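Local coordinates for protein AGR_C_1268p (Agrobacterium tumefaciens str. C58, PDB 2GHS) that probably hydrolyses sugar lactones as a gluconolactonase-like member of the SMP-30/regucalcin family, using one bound divalent metal cation per subunit, at residues D44-M48 and H306-F310; M48-G53 and W65-E70; W148-M152 and I180-F186; E220-D224 and Y256-G260. All blocks are in the same frame, centred on the assembly; numbering follows the deposited sequence.

Interaction 1: residues D44-M48 and H306-F310; sequences DETPM and HGLTF
Asp-44 and Thr-309 form an antiparallel hydrogen-bonded pair whose two backbone bonds are both weak: Asp-44 N lies 3.3 Å from Thr-309 O, and Thr-309 N 3.5 Å from Asp-44 O. Farther along, Met-48 N donates a firmer bond to Gly-307 O (2.9 Å).

Side-chain polar contacts brace the loop. Asp-44 OD1 receives both Thr-46 N (3.1 Å, an Asx turn) and Thr-46 OG1, from the same face of the carboxylate. A water donates to Asp-44 OD2 and Thr-46 O and accepts from Thr-309 OG1, at 2.7 Å from the last; OD2 also forms a salt bridge with Lys-83.

Leu-308 carries the remaining packing. With CG anti to the carbonyl carbon (chi1 -83°), its two methyls divide: CD1 makes the apolar contact, meeting Pro-47 CB at 3.8 Å, whereas CD2 lies against a carboxylate oxygen, 3.6 Å from Glu-45 OE1.

Strand 309-311 sits between strand 41-44, at the sheet edge, and strand 285-290. An early strand thus completes a sheet of late ones, as in the closure of beta-propellers, while Trp-65 of strand 62-67 packs on Asp-44 and Thr-309.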
# COMPACT_ATOMS: atom_id res chain seq x y z
N ASP A 44 -2.34 11.79 -12.09
CA ASP A 44 -2.52 13.01 -11.33
C ASP A 44 -1.20 13.76 -11.33
O ASP A 44 -0.18 13.24 -10.90
CB ASP A 44 -3.00 12.67 -9.89
CG ASP A 44 -3.21 13.91 -9.02
OD1 ASP A 44 -3.36 15.03 -9.54
OD2 ASP A 44 -3.20 13.77 -7.79
N GLU A 45 -1.25 14.99 -11.82
CA GLU A 45 -0.10 15.87 -11.90
C GLU A 45 0.27 16.55 -10.58
O GLU A 45 1.32 17.17 -10.48
CB GLU A 45 -0.33 16.91 -12.99
CG GLU A 45 -0.56 16.33 -14.39
CD GLU A 45 0.72 15.95 -15.17
OE1 GLU A 45 1.83 16.15 -14.62
OE2 GLU A 45 0.59 15.45 -16.33
N THR A 46 -0.57 16.42 -9.55
CA THR A 46 -0.25 16.98 -8.24
C THR A 46 0.81 16.13 -7.59
O THR A 46 0.60 14.94 -7.45
CB THR A 46 -1.47 16.94 -7.31
OG1 THR A 46 -2.60 17.46 -8.00
CG2 THR A 46 -1.23 17.71 -6.04
N PRO A 47 1.93 16.72 -7.19
CA PRO A 47 2.95 15.91 -6.49
C PRO A 47 2.61 15.67 -5.04
O PRO A 47 2.22 16.59 -4.32
CB PRO A 47 4.24 16.73 -6.64
CG PRO A 47 3.81 18.11 -7.02
CD PRO A 47 2.35 18.13 -7.37
N MSE A 48 2.83 14.43 -4.61
CA MSE A 48 2.60 14.03 -3.24
C MSE A 48 3.90 14.07 -2.48
O MSE A 48 4.90 13.51 -2.92
CB MSE A 48 2.10 12.59 -3.16
CG MSE A 48 0.87 12.30 -3.96
SE MSE A 48 -0.76 13.14 -3.21
CE MSE A 48 -0.76 14.70 -4.32
N HIS A 306 8.82 13.64 -9.68
CA HIS A 306 8.85 13.05 -8.35
C HIS A 306 7.53 13.34 -7.68
O HIS A 306 7.08 14.48 -7.67
CB HIS A 306 9.93 13.68 -7.47
CG HIS A 306 11.34 13.24 -7.76
ND1 HIS A 306 11.73 11.92 -7.68
CD2 HIS A 306 12.45 13.95 -8.05
CE1 HIS A 306 13.03 11.85 -7.91
NE2 HIS A 306 13.49 13.06 -8.16
N GLY A 307 6.94 12.33 -7.09
CA GLY A 307 5.71 12.50 -6.29
C GLY A 307 4.39 12.35 -7.03
O GLY A 307 3.32 12.26 -6.42
N LEU A 308 4.46 12.28 -8.36
CA LEU A 308 3.27 12.12 -9.17
C LEU A 308 2.74 10.69 -9.06
O LEU A 308 3.40 9.78 -8.58
CB LEU A 308 3.59 12.50 -10.63
CG LEU A 308 3.53 13.98 -10.98
CD1 LEU A 308 4.22 14.85 -9.97
CD2 LEU A 308 4.01 14.27 -12.46
N THR A 309 1.49 10.50 -9.51
CA THR A 309 0.81 9.22 -9.51
C THR A 309 0.64 8.81 -10.97
O THR A 309 0.15 9.60 -11.80
CB THR A 309 -0.55 9.36 -8.78
OG1 THR A 309 -0.32 9.81 -7.43
CG2 THR A 309 -1.32 8.09 -8.75
N PHE A 310 1.10 7.61 -11.27
CA PHE A 310 1.21 7.11 -12.64
C PHE A 310 0.34 5.88 -12.91
O PHE A 310 -0.13 5.24 -12.00
CB PHE A 310 2.66 6.70 -12.93
CG PHE A 310 3.66 7.75 -12.57
CD1 PHE A 310 3.94 8.82 -13.44
CD2 PHE A 310 4.35 7.70 -11.34
CE1 PHE A 310 4.85 9.83 -13.05
CE2 PHE A 310 5.28 8.70 -10.99
CZ PHE A 310 5.50 9.77 -11.82
O HOH W 1 -0.65 12.53 -7.23

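Interaction 2: residues M48-G53 and W65-E70; sequences MLLGEG and WFNILE. With EDO (1,2-ethanediol), chain D.
Asn-67 uses its side chain as a substitute for a main-chain partner: OD1 accepts from Leu-50 N at 3.0 Å, with a nearly straight N-H...O angle of 172°. This happens at the end of a beta hairpin, strands 51-57 and 62-67, the first two strands of a propeller blade. The backbone ladder supplies the rest, with Glu-52 and Phe-66 as an antiparallel hydrogen-bonded pair (Glu-52 N to Phe-66 O 2.9 Å, Phe-66 N to Glu-52 O 2.8 Å) and Ile-68 N bonding to Leu-50 O at 3.0 Å.

The Asn-67 amide owes its reach to a CG anti to the backbone N (chi1 -168°). Its orientation is fixed from both ends, because ND2 donates to Glu-72 OE1 and to a water that also accepts from Leu-49 N. Met-48, present as selenomethionine, lays SE against the root of the Asn-67 side chain, near CB and CG, and makes a Met-aromatic contact: SE approaches Trp-65 NE1 to 3.5 Å, lying in the ring plane at the indole edge, 88° off the normal.

Apolar contacts fill the other flank. Leu-50 CD2 meets Leu-69 CG at 3.9 Å, while Ile-68 lies alongside Glu-52, its CD1 3.6 Å from Glu-52 CB. Glu-52 is a predicted ligand of the divalent metal, and Ile-68 also packs on Arg-135, a predicted substrate residue. The carboxylate of Glu-52 is held by its own strand, since OE1 takes Gly-53 N on its anti lone pair. The other oxygen, OE2, accepts a hydrogen bond from O2 of a bound 1,2-ethanediol at 2.9 Å.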
# COMPACT_ATOMS: atom_id res chain seq x y z
N MSE A 48 2.83 14.43 -4.61
CA MSE A 48 2.60 14.03 -3.24
C MSE A 48 3.90 14.07 -2.48
O MSE A 48 4.90 13.51 -2.92
CB MSE A 48 2.10 12.59 -3.16
CG MSE A 48 0.87 12.30 -3.96
SE MSE A 48 -0.76 13.14 -3.21
CE MSE A 48 -0.76 14.70 -4.32
N LEU A 49 3.87 14.67 -1.29
CA LEU A 49 5.03 14.59 -0.39
C LEU A 49 5.28 13.13 -0.04
O LEU A 49 6.41 12.64 -0.14
CB LEU A 49 4.79 15.44 0.84
CG LEU A 49 5.87 15.45 1.89
CD1 LEU A 49 7.12 16.01 1.27
CD2 LEU A 49 5.36 16.28 3.09
N LEU A 50 4.21 12.40 0.30
CA LEU A 50 4.34 10.97 0.60
C LEU A 50 3.07 10.27 0.14
O LEU A 50 2.14 10.01 0.92
CB LEU A 50 4.65 10.74 2.09
CG LEU A 50 4.95 9.29 2.47
CD1 LEU A 50 5.97 8.69 1.58
CD2 LEU A 50 5.38 9.16 3.94
N GLY A 51 3.02 10.00 -1.17
CA GLY A 51 1.90 9.31 -1.74
C GLY A 51 1.95 7.87 -1.30
O GLY A 51 3.03 7.25 -1.41
N GLU A 52 0.82 7.34 -0.80
CA GLU A 52 0.80 5.96 -0.28
C GLU A 52 -0.59 5.36 -0.19
O GLU A 52 -1.61 6.06 -0.31
CB GLU A 52 1.43 5.88 1.13
CG GLU A 52 2.89 5.38 1.23
CD GLU A 52 3.10 3.86 0.89
OE1 GLU A 52 2.10 3.20 0.45
OE2 GLU A 52 4.27 3.38 1.07
N GLY A 53 -0.64 4.03 0.01
CA GLY A 53 -1.91 3.39 0.27
C GLY A 53 -2.99 3.43 -0.82
O GLY A 53 -4.18 3.48 -0.48
N TRP A 65 -6.08 7.36 -2.62
CA TRP A 65 -4.76 7.19 -1.99
C TRP A 65 -4.55 8.27 -0.95
O TRP A 65 -5.41 9.17 -0.81
CB TRP A 65 -3.62 7.20 -3.03
CG TRP A 65 -3.43 8.46 -3.78
CD1 TRP A 65 -2.64 9.52 -3.42
CD2 TRP A 65 -4.00 8.78 -5.04
NE1 TRP A 65 -2.71 10.48 -4.39
CE2 TRP A 65 -3.53 10.05 -5.40
CE3 TRP A 65 -4.88 8.11 -5.91
CZ2 TRP A 65 -3.92 10.68 -6.57
CZ3 TRP A 65 -5.25 8.74 -7.09
CH2 TRP A 65 -4.78 10.01 -7.40
N PHE A 66 -3.45 8.18 -0.21
CA PHE A 66 -3.16 9.16 0.78
C PHE A 66 -1.92 9.98 0.48
O PHE A 66 -1.01 9.53 -0.19
CB PHE A 66 -2.96 8.48 2.16
CG PHE A 66 -4.16 7.76 2.66
CD1 PHE A 66 -4.37 6.42 2.32
CD2 PHE A 66 -5.04 8.39 3.50
CE1 PHE A 66 -5.49 5.74 2.80
CE2 PHE A 66 -6.17 7.74 3.97
CZ PHE A 66 -6.40 6.42 3.62
N ASN A 67 -1.90 11.19 1.03
CA ASN A 67 -0.67 11.99 1.20
C ASN A 67 -0.40 12.00 2.69
O ASN A 67 -0.94 12.81 3.40
CB ASN A 67 -0.87 13.38 0.64
CG ASN A 67 0.43 14.17 0.52
OD1 ASN A 67 1.50 13.63 0.73
ND2 ASN A 67 0.32 15.44 0.14
N ILE A 68 0.39 11.01 3.13
CA ILE A 68 0.36 10.62 4.56
C ILE A 68 0.67 11.81 5.47
O ILE A 68 -0.11 12.15 6.37
CB ILE A 68 1.34 9.45 4.89
CG1 ILE A 68 0.91 8.16 4.22
CG2 ILE A 68 1.39 9.24 6.44
CD1 ILE A 68 1.83 7.01 4.57
N LEU A 69 1.82 12.42 5.24
CA LEU A 69 2.36 13.44 6.15
C LEU A 69 1.56 14.73 6.11
O LEU A 69 1.59 15.47 7.05
CB LEU A 69 3.83 13.73 5.80
CG LEU A 69 4.76 12.49 5.80
CD1 LEU A 69 6.18 12.87 5.42
CD2 LEU A 69 4.73 11.80 7.15
N GLU A 70 0.79 14.96 5.04
CA GLU A 70 -0.07 16.16 4.95
C GLU A 70 -1.54 15.90 5.34
O GLU A 70 -2.40 16.80 5.20
CB GLU A 70 -0.02 16.74 3.54
CG GLU A 70 1.38 17.17 3.12
CD GLU A 70 1.78 18.56 3.61
OE1 GLU A 70 1.22 19.06 4.61
OE2 GLU A 70 2.66 19.16 2.96
C1 EDO D . 7.47 4.77 4.53
O1 EDO D . 6.24 5.49 4.67
C2 EDO D . 7.40 4.05 3.17
O2 EDO D . 6.30 3.11 3.13
O HOH W 2 2.27 17.18 -0.94

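Interaction 3: residues W148-M152 and I180-F186; sequences WIGTM and IPNSICF. With EDO (1,2-ethanediol), chain D.
Trp-148 and Phe-186 make a T-shaped (edge-to-face) pair: the edge of the phenyl ring is directed at the face of the indole, with planes at 89° and the Phe-186 centroid 4.8 Å from that of the Trp-148 five-membered ring. Followed outward, Trp-148 CB first meets Ile-184 CG2 at 3.9 Å. CG then lies 3.6 Å from Phe-186 CZ, and Phe-186 CE1 stands over the centre of the indole, 3.7 Å from Trp-148 CE2. Of the six-membered ring, CE3 returns to Ile-184 CG2 (4.0 Å), and CZ2 is again near Phe-186 CE1. The indole nitrogen NE1 has its hydrogen bond outside the contact, to Gly-213 O. Placing CG anti to the carbonyl carbon (chi1 -79°) directs the indole toward Phe-186, which lies over one face.

Past Trp-148, Gly-150 offers bare backbone to Pro-181, whose CG sits 3.6 Å from Gly-150 CA. At the end, selenomethionine Met-152 runs beside Ile-180, its CE 3.9 Å from Ile-180 CG1.

The two segments exchange no hydrogen bonds with each other; their axes run at 158°, and the contact is made by side chains and, at Gly-150 and Thr-151, by main chain against the Pro-181 ring. Strand 147-153 pairs instead with 134-141 and 161-167, while 181-186 runs beside 192-197. The contact therefore has the character of blade-to-blade packing in a beta-propeller. At the inner end, Asn-182, a predicted metal ligand, donates ND2 to O2 of a bound 1,2-ethanediol and to Thr-198 OG1, which places this packing at the edge of the family's probable metal and substrate pocket.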
# COMPACT_ATOMS: atom_id res chain seq x y z
N TRP A 148 -4.74 -6.43 7.41
CA TRP A 148 -3.40 -6.41 7.98
C TRP A 148 -2.93 -4.94 7.87
O TRP A 148 -2.98 -4.33 6.79
CB TRP A 148 -2.44 -7.31 7.23
CG TRP A 148 -2.50 -8.77 7.53
CD1 TRP A 148 -3.61 -9.52 7.88
CD2 TRP A 148 -1.44 -9.70 7.39
NE1 TRP A 148 -3.27 -10.84 8.00
CE2 TRP A 148 -1.95 -10.97 7.71
CE3 TRP A 148 -0.09 -9.58 7.04
CZ2 TRP A 148 -1.16 -12.12 7.69
CZ3 TRP A 148 0.69 -10.73 7.03
CH2 TRP A 148 0.15 -11.97 7.36
N ILE A 149 -2.39 -4.41 8.96
CA ILE A 149 -1.92 -3.06 8.98
C ILE A 149 -0.62 -2.95 9.77
O ILE A 149 -0.50 -3.48 10.88
CB ILE A 149 -3.03 -2.13 9.55
CG1 ILE A 149 -2.56 -0.66 9.59
CG2 ILE A 149 -3.46 -2.54 10.94
CD1 ILE A 149 -2.38 -0.05 8.23
N GLY A 150 0.35 -2.26 9.16
CA GLY A 150 1.63 -1.95 9.75
C GLY A 150 1.69 -0.63 10.47
O GLY A 150 1.02 0.36 10.09
N THR A 151 2.52 -0.59 11.51
CA THR A 151 2.81 0.67 12.19
C THR A 151 4.34 0.84 12.27
O THR A 151 5.10 -0.14 12.05
CB THR A 151 2.27 0.71 13.59
OG1 THR A 151 2.92 -0.31 14.36
CG2 THR A 151 0.75 0.56 13.60
N MSE A 152 4.81 2.02 12.63
CA MSE A 152 6.26 2.31 12.65
C MSE A 152 6.53 3.50 13.53
O MSE A 152 5.65 4.34 13.74
CB MSE A 152 6.77 2.58 11.22
CG MSE A 152 6.10 3.75 10.56
SE MSE A 152 6.80 3.93 8.75
CE MSE A 152 8.53 4.65 9.14
N ILE A 180 10.16 -0.68 9.37
CA ILE A 180 9.28 -0.12 8.36
C ILE A 180 8.51 -1.26 7.72
O ILE A 180 9.01 -1.93 6.79
CB ILE A 180 10.01 0.68 7.26
CG1 ILE A 180 10.91 1.78 7.88
CG2 ILE A 180 8.99 1.27 6.26
CD1 ILE A 180 11.89 2.34 6.90
N PRO A 181 7.28 -1.49 8.20
CA PRO A 181 6.49 -2.57 7.59
C PRO A 181 6.03 -2.21 6.21
O PRO A 181 5.67 -1.07 5.94
CB PRO A 181 5.32 -2.77 8.56
CG PRO A 181 5.20 -1.49 9.24
CD PRO A 181 6.52 -0.82 9.28
N ASN A 182 6.09 -3.17 5.29
CA ASN A 182 5.70 -2.90 3.91
C ASN A 182 5.43 -4.18 3.16
O ASN A 182 5.43 -5.27 3.75
CB ASN A 182 6.83 -2.07 3.24
CG ASN A 182 6.41 -0.65 2.88
OD1 ASN A 182 5.31 -0.45 2.34
ND2 ASN A 182 7.34 0.32 3.06
N SER A 183 5.16 -4.04 1.87
CA SER A 183 4.89 -5.17 0.97
C SER A 183 3.85 -6.13 1.40
O SER A 183 3.90 -7.31 1.06
CB SER A 183 6.19 -5.91 0.66
OG SER A 183 6.04 -6.87 -0.41
N ILE A 184 2.88 -5.65 2.18
CA ILE A 184 1.79 -6.52 2.64
C ILE A 184 0.85 -6.86 1.50
O ILE A 184 0.27 -5.97 0.83
CB ILE A 184 1.04 -5.88 3.81
CG1 ILE A 184 1.98 -5.69 5.03
CG2 ILE A 184 -0.13 -6.74 4.19
CD1 ILE A 184 1.30 -4.86 6.12
N CYS A 185 0.73 -8.16 1.22
CA CYS A 185 -0.20 -8.63 0.22
C CYS A 185 -0.40 -10.12 0.38
O CYS A 185 0.20 -10.75 1.24
CB CYS A 185 0.29 -8.29 -1.21
SG CYS A 185 1.85 -9.01 -1.65
N PHE A 186 -1.30 -10.69 -0.40
CA PHE A 186 -1.77 -12.04 -0.20
C PHE A 186 -1.87 -12.84 -1.50
O PHE A 186 -2.16 -12.30 -2.55
CB PHE A 186 -3.15 -12.04 0.49
CG PHE A 186 -3.14 -11.27 1.77
CD1 PHE A 186 -2.58 -11.79 2.92
CD2 PHE A 186 -3.66 -9.99 1.80
CE1 PHE A 186 -2.52 -11.01 4.08
CE2 PHE A 186 -3.62 -9.20 2.94
CZ PHE A 186 -3.04 -9.70 4.10
C1 EDO D . 7.47 4.77 4.53
O1 EDO D . 6.24 5.49 4.67
C2 EDO D . 7.40 4.05 3.17
O2 EDO D . 6.30 3.11 3.13

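Interaction 4: residues E220-D224 and Y256-G260; sequences EVFID and YDTDG
Tyr-256 receives Ile-223 over its ring, and the rest of the contact rests on two motifs: a classic beta bulge, in which Phe-222 and Ile-223 both face Leu-203, and a type I beta turn from Asp-257 to Gly-260. The bulge is consistent with two successive side chains, Phe-222 and Ile-223, both meeting the 256-260 segment. At Tyr-256 the contact is CH-pi: Ile-223 CD1 lies 3.9 Å from the ring centroid of Tyr-256 and 28° off the normal, and Ile-223 CG2 touches Tyr-256 CE2 at 3.8 Å. Tyr-256 also stacks with His-262.

Asp-257 closes the turn through its carbonyl, accepting Gly-260 N at 3.0 Å. Its OD1 takes Asn-261 N and, weakly, Asp-259 N. Thr-258 contributes its backbone oxygen, which lies in the plane of the Phe-222 ring, at its edge, 3.6 Å from Phe-222 CZ. That ring is carried out to the turn because its CG stands anti to the backbone N (chi1 -180°), and it also meets Tyr-194. Asp-259 contributes main chain alone, its C 3.9 Å from Phe-222 CE1.

Gly-260 follows, its N 3.6 Å from Phe-222 CZ, while its CA packs on Ile-223 CG1. In this way the turn between strands 252-256 and 262-267 of one sheet is joined to strand 220-224, the outermost strand of another, as between neighbouring propeller blades. A water finishes the seam, donating to Phe-222 O at 2.9 Å and, weakly, to Gly-260 O.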
# COMPACT_ATOMS: atom_id res chain seq x y z
N GLU A 220 8.63 -17.30 6.76
CA GLU A 220 9.78 -17.87 6.05
C GLU A 220 10.32 -16.84 5.08
O GLU A 220 9.55 -16.10 4.48
CB GLU A 220 9.34 -19.09 5.23
CG GLU A 220 8.49 -20.12 6.01
CD GLU A 220 9.29 -20.92 7.02
OE1 GLU A 220 10.53 -21.08 6.86
OE2 GLU A 220 8.66 -21.40 7.99
N VAL A 221 11.63 -16.80 4.89
CA VAL A 221 12.21 -15.89 3.89
C VAL A 221 11.87 -16.37 2.49
O VAL A 221 12.18 -17.51 2.12
CB VAL A 221 13.73 -15.77 4.00
CG1 VAL A 221 14.32 -14.86 2.91
CG2 VAL A 221 14.15 -15.23 5.35
N PHE A 222 11.19 -15.53 1.71
CA PHE A 222 10.79 -15.86 0.37
C PHE A 222 11.70 -15.20 -0.68
O PHE A 222 12.21 -15.89 -1.58
CB PHE A 222 9.31 -15.48 0.18
CG PHE A 222 8.73 -15.77 -1.18
CD1 PHE A 222 8.88 -17.00 -1.80
CD2 PHE A 222 7.97 -14.80 -1.82
CE1 PHE A 222 8.30 -17.25 -3.04
CE2 PHE A 222 7.38 -15.06 -3.07
CZ PHE A 222 7.55 -16.27 -3.67
N ILE A 223 11.91 -13.88 -0.56
CA ILE A 223 12.81 -13.13 -1.46
C ILE A 223 13.84 -12.32 -0.65
O ILE A 223 13.46 -11.38 0.07
CB ILE A 223 12.00 -12.18 -2.41
CG1 ILE A 223 10.98 -13.00 -3.22
CG2 ILE A 223 12.98 -11.38 -3.30
CD1 ILE A 223 9.87 -12.18 -3.90
N ASP A 224 15.13 -12.71 -0.75
CA ASP A 224 16.21 -12.01 -0.08
C ASP A 224 16.75 -10.97 -1.07
O ASP A 224 17.42 -11.32 -2.07
CB ASP A 224 17.32 -12.98 0.34
CG ASP A 224 18.37 -12.33 1.23
OD1 ASP A 224 18.52 -11.09 1.20
OD2 ASP A 224 19.06 -13.07 1.95
N TYR A 256 7.97 -10.36 -9.38
CA TYR A 256 8.49 -11.68 -8.97
C TYR A 256 7.52 -12.81 -9.23
O TYR A 256 6.32 -12.70 -8.90
CB TYR A 256 8.77 -11.64 -7.49
CG TYR A 256 9.76 -10.54 -7.08
CD1 TYR A 256 9.32 -9.25 -6.74
CD2 TYR A 256 11.12 -10.80 -7.03
CE1 TYR A 256 10.24 -8.26 -6.36
CE2 TYR A 256 12.03 -9.80 -6.65
CZ TYR A 256 11.59 -8.54 -6.32
OH TYR A 256 12.50 -7.56 -5.93
N ASP A 257 8.04 -13.91 -9.74
CA ASP A 257 7.20 -15.06 -10.08
C ASP A 257 6.92 -15.84 -8.82
O ASP A 257 7.28 -15.40 -7.73
CB ASP A 257 7.82 -15.89 -11.18
CG ASP A 257 9.09 -16.66 -10.75
OD1 ASP A 257 9.34 -16.83 -9.52
OD2 ASP A 257 9.80 -17.11 -11.67
N THR A 258 6.20 -16.96 -8.92
CA THR A 258 5.78 -17.61 -7.68
C THR A 258 6.93 -18.39 -7.02
O THR A 258 6.72 -18.91 -5.90
CB THR A 258 4.60 -18.56 -7.88
OG1 THR A 258 5.00 -19.61 -8.75
CG2 THR A 258 3.37 -17.82 -8.48
N ASP A 259 8.09 -18.50 -7.67
CA ASP A 259 9.30 -19.02 -7.02
C ASP A 259 10.15 -17.92 -6.37
O ASP A 259 11.18 -18.18 -5.75
CB ASP A 259 10.15 -19.77 -8.04
CG ASP A 259 9.56 -21.12 -8.40
OD1 ASP A 259 8.88 -21.69 -7.53
OD2 ASP A 259 9.77 -21.59 -9.53
N GLY A 260 9.72 -16.69 -6.52
CA GLY A 260 10.43 -15.55 -6.02
C GLY A 260 11.56 -15.06 -6.91
O GLY A 260 12.37 -14.25 -6.48
O HOH W 3 13.63 -16.06 -4.07

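In the fold
Interactions 1 and 2 are contiguous: they share Met-48 and touch. Both use backbone hydrogen bonds, two of them weak in interaction 1, which pairs segments far apart in sequence, whereas interaction 2 ties a local hairpin. Interaction 3 packs two strands, and interaction 4 a strand on a turn, with no direct hydrogen bond between the segments of either and with aromatic rings prominent in each. Interactions 2 and 3 approach each other at the predicted metal site, where Glu-52 and Asn-182 bind the same 1,2-ethanediol molecule. The first three contacts are buried, interaction 3 lying nearest the chain centre (about 8 Å between centres); interaction 4, about 19 Å out, is partly exposed.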